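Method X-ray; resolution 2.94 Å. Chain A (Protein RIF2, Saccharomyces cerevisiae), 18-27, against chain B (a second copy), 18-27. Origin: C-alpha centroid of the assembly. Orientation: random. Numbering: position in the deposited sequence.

Chain A 18-27: LQELGTNYLS
Chain B 18-27: LQELGTNYLS

How do the two copies of this RIF2 segment meet? Each contributes a helix that enters from earlier in the chain and runs on from residue 18 with phi near -60° and psi near -45°, held by i to i+4 bonds such as G22(A) N to L18(A) O at 3.0 Å and T23(A) N to Q19(A) O at 2.9 Å. By residue 26 psi has risen to -3°, and S27 follows at -66/140 as loop. An exact two-fold axis relates the copies, so every contact described for one side recurs on the other. The helices cross with 137° between their N-to-C directions, nearer antiparallel than parallel, and their axes approach to 7.7 Å. Register is set at the crossing, where Q19(A) CA and Q19(B) CA lie 4.5 Å apart.

What lets the backbones come so close? G22 does: it has no side chain, and a CB built on G22(A) would point toward the partner and fall 2.7 Å from Q19(B) CB, a clash. With that space free, G22(A) CA packs 4.0 Å from Q19(B) CB. The glutamines also pass close to one another, with Q19(A) CG 3.7 Å from Q19(B) O and 4.3 Å from Q19(B) CG. The contact is compact, burying 408 Å² over both sides, and Q19 is the residue most covered in each copy.

Why does Q19 adopt its extended but twisted conformation? Its CA-to-CB bond points sideways, so the chain must bring its amide to the partner: chi1 is t at -168°, chi2 lies between wells at -148°, and chi3 is 36°. The side chain thereby enters a hole formed by Q19(B), G22(B), T23(B) and L26(B). At its end, Q19(A) NE2 donates to T23(B) OG1 at 2.7 Å, with a nearly straight N-H...O angle of 165°, while Q19(A) OE1 lies against L26(B) CD1 at 3.6 Å. That second approach is packing against a methyl group, with L26 in m,t (-54°, 167°) and its CA-to-CB bond directed toward the other helix.

How is the threonine hydroxyl prepared to receive that amide? T23 takes chi1 m, -64°, which turns its hydroxyl back along its own helix, and T23(B) OG1 donates to Q19(B) O at 3.1 Å. The same oxygen accepts from Q19(A) NE2, so a donor and an acceptor role are both filled, and each amide is linked through a threonine to the backbone carbonyl of the opposing glutamine.

What closes the contact at the start of the stretches? L18 points its CA-to-CB bond toward the partner, with chi1 m at -87° and chi2 off-rotamer at 142°, and L18(A) CD2 meets L18(B) CD2 at 3.8 Å. This apolar pair joins equivalent methyls across the two-fold. E20, directed away, instead has its carboxylate hydrogen-bonded elsewhere in the structure; its chi1 and chi2 are both t, -156° and 171°.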

# COMPACT_ATOMS: atom_id res chain seq x y z
N LEU A 18 -2.91 3.22 -7.21
CA LEU A 18 -1.50 3.46 -6.97
C LEU A 18 -0.96 2.67 -5.80
O LEU A 18 0.05 1.98 -5.96
CB LEU A 18 -1.20 4.94 -6.85
CG LEU A 18 -0.93 5.56 -8.20
CD1 LEU A 18 -1.51 6.94 -8.31
CD2 LEU A 18 0.56 5.53 -8.54
N GLN A 19 -1.70 2.64 -4.67
CA GLN A 19 -1.32 1.83 -3.51
C GLN A 19 -1.35 0.33 -3.83
O GLN A 19 -0.39 -0.35 -3.49
CB GLN A 19 -2.23 2.12 -2.34
CG GLN A 19 -1.75 1.54 -1.04
CD GLN A 19 -2.92 1.19 -0.19
OE1 GLN A 19 -3.95 0.74 -0.69
NE2 GLN A 19 -2.82 1.41 1.10
N GLU A 20 -2.40 -0.17 -4.55
CA GLU A 20 -2.44 -1.60 -4.86
C GLU A 20 -1.37 -2.02 -5.82
O GLU A 20 -0.80 -3.08 -5.61
CB GLU A 20 -3.81 -2.10 -5.33
CG GLU A 20 -3.91 -3.59 -5.05
CD GLU A 20 -5.21 -4.34 -5.22
OE1 GLU A 20 -6.23 -3.69 -5.54
OE2 GLU A 20 -5.21 -5.58 -5.06
N LEU A 21 -1.07 -1.21 -6.85
CA LEU A 21 -0.02 -1.52 -7.82
C LEU A 21 1.32 -1.60 -7.04
O LEU A 21 2.04 -2.58 -7.20
CB LEU A 21 -0.02 -0.47 -8.95
CG LEU A 21 0.86 -0.71 -10.20
CD1 LEU A 21 0.43 -1.96 -10.99
CD2 LEU A 21 0.80 0.49 -11.11
N GLY A 22 1.52 -0.67 -6.10
CA GLY A 22 2.66 -0.67 -5.20
C GLY A 22 2.77 -1.98 -4.43
O GLY A 22 3.77 -2.69 -4.53
N THR A 23 1.69 -2.35 -3.75
CA THR A 23 1.53 -3.60 -3.00
C THR A 23 1.74 -4.85 -3.86
O THR A 23 2.47 -5.75 -3.44
CB THR A 23 0.17 -3.58 -2.31
OG1 THR A 23 0.19 -2.51 -1.38
CG2 THR A 23 -0.16 -4.85 -1.60
N ASN A 24 1.10 -4.89 -5.04
CA ASN A 24 1.20 -5.99 -6.00
C ASN A 24 2.63 -6.24 -6.40
O ASN A 24 3.04 -7.38 -6.34
CB ASN A 24 0.32 -5.74 -7.23
CG ASN A 24 -1.15 -5.90 -6.98
OD1 ASN A 24 -1.59 -6.31 -5.91
ND2 ASN A 24 -1.96 -5.56 -7.95
N TYR A 25 3.39 -5.19 -6.77
CA TYR A 25 4.80 -5.29 -7.11
C TYR A 25 5.59 -5.89 -5.96
O TYR A 25 6.32 -6.87 -6.17
CB TYR A 25 5.35 -3.89 -7.41
CG TYR A 25 6.79 -3.81 -7.88
CD1 TYR A 25 7.11 -3.99 -9.22
CD2 TYR A 25 7.80 -3.36 -7.02
CE1 TYR A 25 8.42 -3.83 -9.68
CE2 TYR A 25 9.11 -3.17 -7.48
CZ TYR A 25 9.41 -3.41 -8.81
OH TYR A 25 10.69 -3.24 -9.30
N LEU A 26 5.41 -5.36 -4.74
CA LEU A 26 6.15 -5.82 -3.55
C LEU A 26 5.73 -7.19 -3.00
O LEU A 26 6.34 -7.68 -2.04
CB LEU A 26 6.11 -4.77 -2.44
CG LEU A 26 6.56 -3.38 -2.80
CD1 LEU A 26 6.18 -2.40 -1.71
CD2 LEU A 26 8.06 -3.33 -3.14
N SER A 27 4.70 -7.80 -3.60
CA SER A 27 4.16 -9.10 -3.21
C SER A 27 5.16 -10.22 -3.44
O SER A 27 5.87 -10.23 -4.46
CB SER A 27 2.86 -9.38 -3.95
OG SER A 27 2.43 -10.73 -3.86
N LEU B 18 5.86 5.04 -3.32
CA LEU B 18 4.57 5.12 -3.97
C LEU B 18 3.49 4.38 -3.20
O LEU B 18 2.44 4.99 -2.93
CB LEU B 18 4.64 4.68 -5.41
CG LEU B 18 5.01 5.83 -6.32
CD1 LEU B 18 5.93 5.40 -7.43
CD2 LEU B 18 3.76 6.54 -6.85
N GLN B 19 3.78 3.16 -2.72
CA GLN B 19 2.84 2.41 -1.89
C GLN B 19 2.58 3.11 -0.55
O GLN B 19 1.42 3.22 -0.18
CB GLN B 19 3.36 1.01 -1.65
CG GLN B 19 2.33 0.08 -1.04
CD GLN B 19 3.02 -0.91 -0.17
OE1 GLN B 19 4.01 -0.59 0.50
NE2 GLN B 19 2.56 -2.14 -0.17
N GLU B 20 3.64 3.64 0.13
CA GLU B 20 3.41 4.30 1.41
C GLU B 20 2.64 5.58 1.28
O GLU B 20 1.78 5.83 2.11
CB GLU B 20 4.67 4.52 2.24
CG GLU B 20 4.28 4.64 3.71
CD GLU B 20 5.33 4.67 4.81
OE1 GLU B 20 6.53 4.52 4.48
OE2 GLU B 20 4.95 4.86 5.99
N LEU B 21 2.93 6.39 0.24
CA LEU B 21 2.21 7.65 -0.00
C LEU B 21 0.72 7.30 -0.23
O LEU B 21 -0.14 7.90 0.42
CB LEU B 21 2.86 8.41 -1.18
CG LEU B 21 2.42 9.86 -1.47
CD1 LEU B 21 2.75 10.83 -0.31
CD2 LEU B 21 3.09 10.36 -2.73
N GLY B 22 0.47 6.22 -0.99
CA GLY B 22 -0.87 5.69 -1.20
C GLY B 22 -1.56 5.37 0.11
O GLY B 22 -2.62 5.91 0.42
N THR B 23 -0.90 4.55 0.94
CA THR B 23 -1.33 4.16 2.28
C THR B 23 -1.56 5.35 3.21
O THR B 23 -2.60 5.41 3.88
CB THR B 23 -0.31 3.17 2.84
OG1 THR B 23 -0.36 2.01 2.01
CG2 THR B 23 -0.59 2.77 4.26
N ASN B 24 -0.60 6.29 3.26
CA ASN B 24 -0.65 7.50 4.06
C ASN B 24 -1.88 8.32 3.75
O ASN B 24 -2.58 8.68 4.68
CB ASN B 24 0.62 8.35 3.90
CG ASN B 24 1.83 7.77 4.58
OD1 ASN B 24 1.76 6.78 5.30
ND2 ASN B 24 2.96 8.38 4.36
N TYR B 25 -2.18 8.57 2.46
CA TYR B 25 -3.37 9.28 2.02
C TYR B 25 -4.63 8.59 2.53
O TYR B 25 -5.47 9.24 3.15
CB TYR B 25 -3.41 9.31 0.49
CG TYR B 25 -4.54 10.10 -0.15
CD1 TYR B 25 -4.43 11.48 -0.33
CD2 TYR B 25 -5.62 9.45 -0.74
CE1 TYR B 25 -5.42 12.20 -1.00
CE2 TYR B 25 -6.60 10.16 -1.44
CZ TYR B 25 -6.50 11.54 -1.55
OH TYR B 25 -7.46 12.27 -2.22
N LEU B 26 -4.73 7.26 2.31
CA LEU B 26 -5.92 6.48 2.71
C LEU B 26 -6.07 6.24 4.22
O LEU B 26 -7.07 5.64 4.64
CB LEU B 26 -5.97 5.16 1.95
CG LEU B 26 -5.90 5.23 0.44
CD1 LEU B 26 -5.66 3.85 -0.13
CD2 LEU B 26 -7.13 5.92 -0.15
N SER B 27 -5.09 6.69 5.02
CA SER B 27 -5.07 6.54 6.47
C SER B 27 -6.20 7.33 7.13
O SER B 27 -6.50 8.46 6.72
CB SER B 27 -3.72 6.97 7.02
OG SER B 27 -3.72 7.15 8.43